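Local coordinates for protein type I modular polyketide synthase (Streptomyces albus subsp. albus, PDB 6IYT) that probably selects an ethylmalonyl-type extender unit from coenzyme A and loads it onto the polyketide assembly line, as the acyltransferase domain of a salinomycin synthase module, at residues 265-277 with 289-303. Numbering follows the deposited sequence.
Sequences RIARFNGDAEVLS and VAGQVAALEELVAEL
L276 and G291 face each other as a non-hydrogen-bonded antiparallel pair, and S277 and A290 as the next, hydrogen-bonded one; the contact joins the open end of the beta hairpin 276-283/286-291 to helices 259-266 and 293-305 of the ferredoxin-like small subdomain of acyltransferases. S277 N reaches A290 O at 3.0 Å and A290 N returns to S277 O; past the last bridge, Q292 N bonds to V275 O. Lacking a side chain, G291 can bring its CA to 3.1 Å from V275 O, a CA-H...O contact.

Helix 293-305 packs on the same face as L276, with Q292 OE1 capping A295 N at its start. A295 CB meets V275 CG1 at 3.6 Å and the F269 ring at CD1, while L276 CD2 touches A295 CB and L296 CD1. L276 CD1 lies 3.7 Å above one face of the F269 ring, offset toward its rim, and L299 CD2 meets I266 CG2 at 3.8 Å.

Toward solvent, R268 CG sits between backbone N and carbonyl carbon (chi1 69°), and the extended chain carries the guanidinium to two glutamates. It grips E298 OE1 end-on with NH1 and NH2, both from one face of the carboxylate, about 50° out of its plane. In the same salt-bridge network, R268 NH2 meets E302 OE1 at 2.7 Å, nearly along the C-O axis. One water accepts from R268 NE and donates to R265 O and, at 2.7 Å, to E302 OE2.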
loop_
_atom_site.group_PDB
_atom_site.type_symbol
_atom_site.label_atom_id
_atom_site.label_comp_id
_atom_site.label_asym_id
_atom_site.label_seq_id
_atom_site.Cartn_x
_atom_site.Cartn_y
_atom_site.Cartn_z
ATOM N N ARG A 265 -3.181 26.570 -15.068
ATOM C CA ARG A 265 -4.460 26.831 -14.450
ATOM C C ARG A 265 -4.354 27.487 -13.087
ATOM O O ARG A 265 -5.262 28.160 -12.671
ATOM C CB ARG A 265 -5.266 25.534 -14.348
ATOM C CG ARG A 265 -5.584 24.909 -15.715
ATOM C CD ARG A 265 -6.996 24.365 -15.783
ATOM N NE ARG A 265 -7.278 23.515 -16.972
ATOM C CZ ARG A 265 -6.395 23.186 -17.940
ATOM N NH1 ARG A 265 -6.793 22.436 -18.955
ATOM N NH2 ARG A 265 -5.143 23.630 -17.929
ATOM N N ILE A 266 -3.228 27.323 -12.391
ATOM C CA ILE A 266 -3.125 27.933 -11.044
ATOM C C ILE A 266 -2.495 29.350 -11.041
ATOM O O ILE A 266 -2.556 30.058 -10.050
ATOM C CB ILE A 266 -2.386 27.026 -10.040
ATOM C CG1 ILE A 266 -0.961 26.796 -10.464
ATOM C CG2 ILE A 266 -3.135 25.708 -9.858
ATOM C CD1 ILE A 266 -0.124 26.115 -9.396
ATOM N N ALA A 267 -1.876 29.736 -12.145
ATOM C CA ALA A 267 -1.169 31.031 -12.191
ATOM C C ALA A 267 -2.066 32.191 -11.752
ATOM O O ALA A 267 -1.638 33.079 -11.031
ATOM C CB ALA A 267 -0.647 31.269 -13.593
ATOM N N ARG A 268 -3.347 32.135 -12.110
ATOM C CA ARG A 268 -4.215 33.243 -11.829
ATOM C C ARG A 268 -4.457 33.453 -10.359
ATOM O O ARG A 268 -4.913 34.508 -9.962
ATOM C CB ARG A 268 -5.532 33.117 -12.569
ATOM C CG ARG A 268 -6.453 31.997 -12.086
ATOM C CD ARG A 268 -7.765 32.057 -12.847
ATOM N NE ARG A 268 -8.645 30.945 -12.505
ATOM C CZ ARG A 268 -9.535 30.978 -11.535
ATOM N NH1 ARG A 268 -9.627 32.048 -10.758
ATOM N NH2 ARG A 268 -10.296 29.915 -11.307
ATOM N N PHE A 269 -4.084 32.454 -9.525
ATOM C CA PHE A 269 -4.278 32.559 -8.087
ATOM C C PHE A 269 -3.069 33.167 -7.397
ATOM O O PHE A 269 -3.149 33.517 -6.244
ATOM C CB PHE A 269 -4.570 31.151 -7.453
ATOM C CG PHE A 269 -5.882 30.550 -7.872
ATOM C CD1 PHE A 269 -7.027 30.774 -7.135
ATOM C CD2 PHE A 269 -5.947 29.657 -8.931
ATOM C CE1 PHE A 269 -8.209 30.127 -7.448
ATOM C CE2 PHE A 269 -7.150 29.071 -9.307
ATOM C CZ PHE A 269 -8.292 29.332 -8.571
ATOM N N ASN A 270 -1.940 33.243 -8.101
ATOM C CA ASN A 270 -0.643 33.407 -7.464
ATOM C C ASN A 270 0.030 34.727 -7.840
ATOM O O ASN A 270 1.256 34.796 -7.935
ATOM C CB ASN A 270 0.270 32.243 -7.848
ATOM C CG ASN A 270 -0.224 30.918 -7.286
ATOM O OD1 ASN A 270 -0.867 30.902 -6.252
ATOM N ND2 ASN A 270 0.182 29.788 -7.917
ATOM N N GLY A 271 -0.780 35.708 -8.203
ATOM C CA GLY A 271 -0.259 37.006 -8.672
ATOM C C GLY A 271 0.500 37.761 -7.603
ATOM O O GLY A 271 1.480 38.469 -7.906
ATOM N N ASP A 272 0.065 37.609 -6.345
ATOM C CA ASP A 272 0.560 38.417 -5.242
ATOM C C ASP A 272 1.454 37.608 -4.283
ATOM O O ASP A 272 2.366 38.146 -3.663
ATOM C CB ASP A 272 -0.626 38.994 -4.466
ATOM C CG ASP A 272 -0.214 40.083 -3.510
ATOM O OD1 ASP A 272 0.864 40.694 -3.727
ATOM O OD2 ASP A 272 -0.963 40.335 -2.538
ATOM N N ALA A 273 1.062 36.378 -4.030
ATOM C CA ALA A 273 1.799 35.498 -3.132
ATOM C C ALA A 273 1.460 34.090 -3.542
ATOM O O ALA A 273 0.585 33.890 -4.388
ATOM C CB ALA A 273 1.387 35.752 -1.686
ATOM N N GLU A 274 2.243 33.116 -3.090
ATOM C CA GLU A 274 1.921 31.722 -3.392
ATOM C C GLU A 274 0.612 31.337 -2.707
ATOM O O GLU A 274 0.525 31.354 -1.478
ATOM C CB GLU A 274 3.033 30.802 -2.933
ATOM C CG GLU A 274 2.797 29.331 -3.285
ATOM C CD GLU A 274 3.868 28.425 -2.720
ATOM O OE1 GLU A 274 3.575 27.674 -1.764
ATOM O OE2 GLU A 274 4.975 28.419 -3.282
ATOM N N VAL A 275 -0.397 30.973 -3.490
ATOM C CA VAL A 275 -1.690 30.576 -2.922
ATOM C C VAL A 275 -1.915 29.076 -3.186
ATOM O O VAL A 275 -2.368 28.334 -2.298
ATOM C CB VAL A 275 -2.832 31.421 -3.495
ATOM C CG1 VAL A 275 -4.188 30.856 -3.097
ATOM C CG2 VAL A 275 -2.692 32.873 -3.027
ATOM N N LEU A 276 -1.554 28.647 -4.391
ATOM C CA LEU A 276 -1.600 27.264 -4.791
ATOM C C LEU A 276 -0.271 26.888 -5.439
ATOM O O LEU A 276 0.370 27.709 -6.140
ATOM C CB LEU A 276 -2.720 27.031 -5.827
ATOM C CG LEU A 276 -4.151 27.309 -5.400
ATOM C CD1 LEU A 276 -5.064 26.939 -6.538
ATOM C CD2 LEU A 276 -4.511 26.509 -4.151
ATOM N N SER A 277 0.116 25.638 -5.291
ATOM C CA SER A 277 1.359 25.168 -5.874
ATOM C C SER A 277 1.358 23.689 -6.036
ATOM O O SER A 277 0.624 22.987 -5.377
ATOM C CB SER A 277 2.571 25.604 -5.035
ATOM O OG SER A 277 2.484 25.124 -3.749
ATOM N N VAL A 289 -1.955 19.215 -5.750
ATOM C CA VAL A 289 -1.874 20.667 -5.612
ATOM C C VAL A 289 -2.200 21.067 -4.170
ATOM O O VAL A 289 -3.173 20.578 -3.606
ATOM C CB VAL A 289 -2.878 21.355 -6.531
ATOM C CG1 VAL A 289 -2.852 22.872 -6.307
ATOM C CG2 VAL A 289 -2.587 21.013 -7.989
ATOM N N ALA A 290 -1.303 21.834 -3.542
ATOM C CA ALA A 290 -1.487 22.287 -2.168
ATOM C C ALA A 290 -1.825 23.765 -2.143
ATOM O O ALA A 290 -1.290 24.537 -2.917
ATOM C CB ALA A 290 -0.214 22.046 -1.361
ATOM N N GLY A 291 -2.610 24.176 -1.160
ATOM C CA GLY A 291 -2.731 25.576 -0.859
ATOM C C GLY A 291 -4.007 25.914 -0.125
ATOM O O GLY A 291 -4.721 25.029 0.366
ATOM N N GLN A 292 -4.372 27.185 -0.186
ATOM C CA GLN A 292 -5.499 27.712 0.563
ATOM C C GLN A 292 -6.779 26.975 0.160
ATOM O O GLN A 292 -6.980 26.680 -1.002
ATOM C CB GLN A 292 -5.622 29.205 0.251
ATOM C CG GLN A 292 -6.806 29.874 0.874
ATOM C CD GLN A 292 -7.277 31.048 0.047
ATOM O OE1 GLN A 292 -8.121 30.880 -0.823
ATOM N NE2 GLN A 292 -6.516 32.131 0.096
ATOM N N VAL A 293 -7.641 26.689 1.134
ATOM C CA VAL A 293 -8.803 25.820 0.892
ATOM C C VAL A 293 -9.766 26.416 -0.138
ATOM O O VAL A 293 -10.201 25.727 -1.054
ATOM C CB VAL A 293 -9.568 25.536 2.198
ATOM C CG1 VAL A 293 -10.840 24.727 1.910
ATOM C CG2 VAL A 293 -8.667 24.800 3.172
ATOM N N ALA A 294 -10.089 27.691 0.012
ATOM C CA ALA A 294 -11.060 28.328 -0.895
ATOM C C ALA A 294 -10.581 28.286 -2.342
ATOM O O ALA A 294 -11.328 27.870 -3.251
ATOM C CB ALA A 294 -11.320 29.759 -0.465
ATOM N N ALA A 295 -9.332 28.663 -2.555
ATOM C CA ALA A 295 -8.720 28.620 -3.890
ATOM C C ALA A 295 -8.673 27.188 -4.418
ATOM O O ALA A 295 -8.932 26.912 -5.621
ATOM C CB ALA A 295 -7.329 29.205 -3.825
ATOM N N LEU A 296 -8.328 26.257 -3.530
ATOM C CA LEU A 296 -8.220 24.864 -3.920
ATOM C C LEU A 296 -9.557 24.309 -4.363
ATOM O O LEU A 296 -9.655 23.607 -5.388
ATOM C CB LEU A 296 -7.673 24.047 -2.757
ATOM C CG LEU A 296 -7.165 22.669 -3.135
ATOM C CD1 LEU A 296 -5.930 22.755 -4.027
ATOM C CD2 LEU A 296 -6.858 21.882 -1.866
ATOM N N GLU A 297 -10.587 24.603 -3.603
ATOM C CA GLU A 297 -11.958 24.194 -3.970
ATOM C C GLU A 297 -12.440 24.833 -5.266
ATOM O O GLU A 297 -13.128 24.188 -6.059
ATOM C CB GLU A 297 -12.916 24.497 -2.819
ATOM C CG GLU A 297 -12.628 23.625 -1.597
ATOM C CD GLU A 297 -13.516 23.942 -0.395
ATOM O OE1 GLU A 297 -14.101 25.048 -0.354
ATOM O OE2 GLU A 297 -13.560 23.108 0.549
ATOM N N GLU A 298 -12.073 26.088 -5.484
ATOM C CA GLU A 298 -12.396 26.780 -6.732
ATOM C C GLU A 298 -11.730 26.087 -7.941
ATOM O O GLU A 298 -12.397 25.792 -8.934
ATOM C CB GLU A 298 -11.997 28.287 -6.656
ATOM C CG GLU A 298 -12.455 29.086 -7.876
ATOM C CD GLU A 298 -11.960 30.530 -7.917
ATOM O OE1 GLU A 298 -12.040 31.126 -9.024
ATOM O OE2 GLU A 298 -11.559 31.086 -6.857
ATOM N N LEU A 299 -10.455 25.734 -7.807
ATOM C CA LEU A 299 -9.736 25.012 -8.840
ATOM C C LEU A 299 -10.373 23.621 -9.107
ATOM O O LEU A 299 -10.517 23.208 -10.247
ATOM C CB LEU A 299 -8.259 24.853 -8.447
ATOM C CG LEU A 299 -7.424 24.025 -9.411
ATOM C CD1 LEU A 299 -7.204 24.779 -10.719
ATOM C CD2 LEU A 299 -6.099 23.595 -8.799
ATOM N N VAL A 300 -10.715 22.900 -8.044
ATOM C CA VAL A 300 -11.294 21.561 -8.193
ATOM C C VAL A 300 -12.637 21.629 -8.932
ATOM O O VAL A 300 -12.871 20.862 -9.858
ATOM C CB VAL A 300 -11.469 20.886 -6.832
ATOM C CG1 VAL A 300 -12.373 19.655 -6.944
ATOM C CG2 VAL A 300 -10.093 20.509 -6.274
ATOM N N ALA A 301 -13.446 22.611 -8.595
ATOM C CA ALA A 301 -14.757 22.776 -9.232
ATOM C C ALA A 301 -14.619 23.183 -10.703
ATOM O O ALA A 301 -15.306 22.642 -11.568
ATOM C CB ALA A 301 -15.567 23.793 -8.483
ATOM N N GLU A 302 -13.684 24.084 -10.989
ATOM C CA GLU A 302 -13.376 24.462 -12.387
ATOM C C GLU A 302 -12.983 23.237 -13.202
ATOM O O GLU A 302 -13.434 23.046 -14.330
ATOM C CB GLU A 302 -12.229 25.478 -12.406
ATOM C CG GLU A 302 -11.823 25.943 -13.798
ATOM C CD GLU A 302 -10.699 26.961 -13.746
ATOM O OE1 GLU A 302 -10.925 28.048 -13.188
ATOM O OE2 GLU A 302 -9.546 26.596 -14.077
ATOM N N LEU A 303 -12.080 22.435 -12.642
ATOM C CA LEU A 303 -11.564 21.255 -13.325
ATOM C C LEU A 303 -12.684 20.231 -13.545
ATOM O O LEU A 303 -12.843 19.688 -14.649
ATOM C CB LEU A 303 -10.418 20.631 -12.528
ATOM C CG LEU A 303 -9.122 21.459 -12.481
ATOM C CD1 LEU A 303 -8.132 20.858 -11.488
ATOM C CD2 LEU A 303 -8.525 21.566 -13.860
HETATM O O HOH W 1 -7.714 28.571 -13.869
HETATM O O HOH W 2 0.648 26.745 -2.229
#